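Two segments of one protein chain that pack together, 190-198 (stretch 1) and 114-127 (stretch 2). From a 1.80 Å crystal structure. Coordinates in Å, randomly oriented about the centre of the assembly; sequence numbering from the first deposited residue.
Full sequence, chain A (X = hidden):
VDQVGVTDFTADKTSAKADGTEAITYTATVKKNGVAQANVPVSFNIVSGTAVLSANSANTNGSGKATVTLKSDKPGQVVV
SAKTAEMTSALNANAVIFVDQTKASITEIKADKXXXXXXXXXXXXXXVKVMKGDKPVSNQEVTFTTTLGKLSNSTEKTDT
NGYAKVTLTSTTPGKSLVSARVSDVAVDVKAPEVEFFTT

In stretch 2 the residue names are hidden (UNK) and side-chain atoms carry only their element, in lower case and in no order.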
# COMPACT_ATOMS: atom_id res chain seq x y z
N LYS A 190 3.10 5.13 -5.99
CA LYS A 190 1.92 4.61 -6.67
C LYS A 190 0.81 4.33 -5.66
O LYS A 190 1.06 3.72 -4.62
CB LYS A 190 2.25 3.32 -7.43
CG LYS A 190 3.39 3.45 -8.42
CD LYS A 190 3.04 4.42 -9.53
CE LYS A 190 4.18 4.58 -10.51
NZ LYS A 190 3.83 5.53 -11.60
N ALA A 191 -0.40 4.78 -5.98
CA ALA A 191 -1.57 4.43 -5.20
C ALA A 191 -2.04 3.03 -5.57
O ALA A 191 -1.63 2.48 -6.60
CB ALA A 191 -2.68 5.44 -5.44
N PRO A 192 -2.91 2.42 -4.76
CA PRO A 192 -3.59 1.20 -5.21
C PRO A 192 -4.29 1.45 -6.54
O PRO A 192 -4.87 2.52 -6.76
CB PRO A 192 -4.59 0.91 -4.09
CG PRO A 192 -4.07 1.65 -2.88
CD PRO A 192 -3.35 2.86 -3.42
N GLU A 193 -4.22 0.47 -7.43
CA GLU A 193 -5.00 0.54 -8.66
C GLU A 193 -6.49 0.51 -8.32
O GLU A 193 -6.91 -0.18 -7.39
CB GLU A 193 -4.63 -0.61 -9.58
CG GLU A 193 -5.14 -0.47 -11.00
CD GLU A 193 -4.54 -1.50 -11.93
OE1 GLU A 193 -4.60 -2.70 -11.60
OE2 GLU A 193 -4.01 -1.10 -12.99
N VAL A 194 -7.27 1.29 -9.05
CA VAL A 194 -8.73 1.30 -8.92
C VAL A 194 -9.33 1.04 -10.29
O VAL A 194 -8.63 1.00 -11.31
CB VAL A 194 -9.25 2.62 -8.34
CG1 VAL A 194 -8.60 2.90 -6.98
CG2 VAL A 194 -9.01 3.77 -9.31
N GLU A 195 -10.65 0.85 -10.32
CA GLU A 195 -11.33 0.59 -11.59
C GLU A 195 -12.69 1.27 -11.63
O GLU A 195 -13.47 1.19 -10.68
CB GLU A 195 -11.48 -0.92 -11.82
CG GLU A 195 -12.07 -1.26 -13.19
CD GLU A 195 -11.81 -2.69 -13.63
OE1 GLU A 195 -12.07 -3.00 -14.81
OE2 GLU A 195 -11.36 -3.50 -12.80
N PHE A 196 -12.97 1.93 -12.76
CA PHE A 196 -14.26 2.55 -13.02
C PHE A 196 -15.08 1.65 -13.94
O PHE A 196 -14.54 1.04 -14.87
CB PHE A 196 -14.07 3.92 -13.66
CG PHE A 196 -13.49 4.95 -12.74
CD1 PHE A 196 -12.12 5.01 -12.53
CD2 PHE A 196 -14.30 5.85 -12.08
CE1 PHE A 196 -11.58 5.95 -11.68
CE2 PHE A 196 -13.78 6.79 -11.24
CZ PHE A 196 -12.42 6.85 -11.03
N PHE A 197 -16.38 1.56 -13.66
CA PHE A 197 -17.29 0.73 -14.43
C PHE A 197 -18.48 1.57 -14.87
O PHE A 197 -19.00 2.38 -14.10
CB PHE A 197 -17.81 -0.47 -13.61
CG PHE A 197 -16.73 -1.42 -13.16
CD1 PHE A 197 -16.34 -2.49 -13.95
CD2 PHE A 197 -16.12 -1.25 -11.93
CE1 PHE A 197 -15.36 -3.36 -13.53
CE2 PHE A 197 -15.13 -2.12 -11.50
CZ PHE A 197 -14.76 -3.18 -12.30
N THR A 198 -18.93 1.36 -16.11
CA THR A 198 -20.12 2.05 -16.61
C THR A 198 -21.36 1.54 -15.89
O THR A 198 -21.45 0.37 -15.52
CB THR A 198 -20.30 1.86 -18.13
OG1 THR A 198 -19.19 2.43 -18.83
CG2 THR A 198 -21.59 2.52 -18.59
N UNK A 114 -11.80 1.12 -4.07
CA UNK A 114 -11.08 0.66 -5.25
C UNK A 114 -11.95 0.56 -6.49
O UNK A 114 -11.46 0.12 -7.54
o UNK A 114 -11.45 -1.68 -4.73
c UNK A 114 -9.52 -0.65 -3.75
c UNK A 114 -10.43 -0.71 -4.97
N UNK A 115 -13.23 0.93 -6.40
CA UNK A 115 -14.12 0.88 -7.55
C UNK A 115 -15.05 2.08 -7.52
O UNK A 115 -15.32 2.64 -6.45
c UNK A 115 -14.09 -1.65 -7.58
o UNK A 115 -15.84 -0.43 -6.46
c UNK A 115 -14.97 -0.41 -7.59
N UNK A 116 -15.55 2.47 -8.69
CA UNK A 116 -16.49 3.58 -8.78
C UNK A 116 -17.21 3.52 -10.12
O UNK A 116 -16.76 2.86 -11.06
c UNK A 116 -15.78 4.94 -8.63
N UNK A 117 -18.34 4.23 -10.19
CA UNK A 117 -19.11 4.31 -11.42
C UNK A 117 -18.46 5.31 -12.37
O UNK A 117 -18.02 6.38 -11.95
c UNK A 117 -21.25 3.71 -10.24
c UNK A 117 -21.34 4.87 -12.46
c UNK A 117 -20.57 4.71 -11.14
N UNK A 118 -18.41 4.96 -13.65
CA UNK A 118 -17.78 5.83 -14.65
C UNK A 118 -18.79 6.82 -15.23
O UNK A 118 -19.07 6.84 -16.42
c UNK A 118 -17.15 4.98 -15.75
N UNK A 119 -19.31 7.67 -14.35
CA UNK A 119 -20.31 8.66 -14.75
C UNK A 119 -19.84 10.10 -14.59
O UNK A 119 -20.65 11.02 -14.73
c UNK A 119 -21.42 8.61 -12.47
c UNK A 119 -21.61 8.44 -13.97
n UNK A 119 -22.47 8.33 -11.70
o UNK A 119 -20.35 8.99 -12.00
N UNK A 120 -18.56 10.31 -14.30
CA UNK A 120 -18.04 11.65 -14.12
C UNK A 120 -18.38 12.31 -12.81
O UNK A 120 -18.00 13.47 -12.60
N UNK A 121 -19.07 11.61 -11.92
CA UNK A 121 -19.48 12.16 -10.63
C UNK A 121 -19.01 11.32 -9.45
O UNK A 121 -18.58 11.88 -8.44
c UNK A 121 -21.01 12.29 -10.59
n UNK A 121 -21.09 15.31 -12.66
o UNK A 121 -21.06 15.11 -10.42
c UNK A 121 -21.22 14.61 -11.54
c UNK A 121 -21.58 13.15 -11.70
N UNK A 122 -19.08 9.99 -9.56
CA UNK A 122 -18.68 9.11 -8.47
C UNK A 122 -17.17 9.20 -8.27
O UNK A 122 -16.40 8.75 -9.11
c UNK A 122 -18.93 6.75 -7.61
o UNK A 122 -19.13 5.53 -7.78
c UNK A 122 -19.09 7.68 -8.79
o UNK A 122 -18.62 7.25 -6.51
N UNK A 123 -16.75 9.76 -7.14
CA UNK A 123 -15.36 10.14 -6.93
C UNK A 123 -14.65 9.18 -5.98
O UNK A 123 -15.22 8.74 -4.98
c UNK A 123 -15.28 11.57 -6.39
N UNK A 124 -13.40 8.87 -6.32
CA UNK A 124 -12.50 8.14 -5.44
C UNK A 124 -11.53 9.15 -4.83
O UNK A 124 -10.94 9.96 -5.54
c UNK A 124 -12.17 4.88 -7.50
c UNK A 124 -10.61 6.50 -5.34
c UNK A 124 -11.74 7.04 -6.20
c UNK A 124 -12.72 5.91 -6.56
N UNK A 125 -11.39 9.10 -3.51
CA UNK A 125 -10.59 10.07 -2.78
C UNK A 125 -9.24 9.45 -2.42
O UNK A 125 -9.18 8.35 -1.87
o UNK A 125 -12.59 11.07 -1.84
c UNK A 125 -10.48 11.60 -0.79
c UNK A 125 -11.31 10.53 -1.50
N UNK A 126 -8.17 10.16 -2.76
CA UNK A 126 -6.81 9.75 -2.46
C UNK A 126 -6.24 10.69 -1.41
O UNK A 126 -6.35 11.91 -1.55
c UNK A 126 -5.92 9.78 -3.70
c UNK A 126 -7.00 6.96 -6.72
c UNK A 126 -5.63 7.58 -4.88
c UNK A 126 -7.33 9.06 -5.65
o UNK A 126 -7.36 6.06 -7.69
c UNK A 126 -6.30 8.79 -4.76
c UNK A 126 -7.68 8.15 -6.63
c UNK A 126 -5.97 6.67 -5.84
N UNK A 127 -5.59 10.13 -0.39
CA UNK A 127 -5.02 10.90 0.70
C UNK A 127 -3.56 10.51 0.86
O UNK A 127 -3.25 9.33 1.10
c UNK A 127 -5.21 11.51 3.13
c UNK A 127 -5.79 10.68 2.00
o UNK A 127 -7.17 11.04 1.81
O HOH W 1 -19.17 5.14 -18.65
O HOH W 2 -5.28 4.47 -8.52

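Position 114 carries one carbon bearing an oxygen and a carbon, the fork of a threonine. The side chain points sideways, its CB 4.3 Å from O of Glu 193, while the backbone O of Thr 114 accepts a hydrogen bond from N of Glu 195 (3.0 Å). Position 115 has the same three atoms, again threonine; CG2 of Thr 115 lies 4.1 Å from CE2 of Phe 197, at the edge of that ring. A lone carbon at position 116 means alanine. Its CB sits 3.8 Å from CE2 of Phe 196, and its backbone is bonded twice, N of Ala 116 to O of Glu 195 (3.2 Å) and N of Phe 197 to O of Ala 116 (2.9 Å).

Position 117 has one carbon carrying two others, three carbons and no heteroatom: valine, on the same face as Phe 197. Position 118 again has a single carbon, so it is alanine; its CB packs 3.9 Å from CB of Phe 196, and its N donates to O of Phe 197 (2.7 Å).

At 119 there are two carbons, the second carrying one oxygen and one nitrogen, hence asparagine, which does not touch stretch 1. OD1 of Asn 119 instead accepts from the backbone N atoms of 121 and 122, tying the turn together. Position 120 has no side-chain atom and a positive phi of 77°, as suits glycine. Three carbons ending in oxygen and nitrogen identify 121 as glutamine, out of reach of stretch 1.

Position 122 has two carbons, the second with two oxygens: aspartate. OD1 of Asp 122 accepts from N of Val 117 (2.8 Å), and its backbone O meets the edge of the Phe 196 ring. One carbon at 123, pointing away, gives alanine.

Four carbons at 124, forked at the first with one two-carbon arm, define isoleucine; CD1 of Ile 124 is 3.8 Å from CB of Val 194. Position 125, a carbon with one oxygen and one carbon, is threonine, out of reach. A six-carbon ring bearing oxygen makes 126 tyrosine: CE2 of Tyr 126 is 3.5 Å from CB of Ala 191, and a water links its OH to O of Pro 192. Position 127 has one carbon carrying one oxygen and one carbon, so it is another threonine, also out of reach.

The contact combines a parallel pairing of 195-197 with 115-117, stitched by four backbone hydrogen bonds, with an apolar layer beneath it. There Val 194 and Phe 196 both reach Ile 124, while the edge of the Tyr 126 ring meets CB of Ala 191.

Stretch 2, residues 114-127: TTAVANGQDAITYT
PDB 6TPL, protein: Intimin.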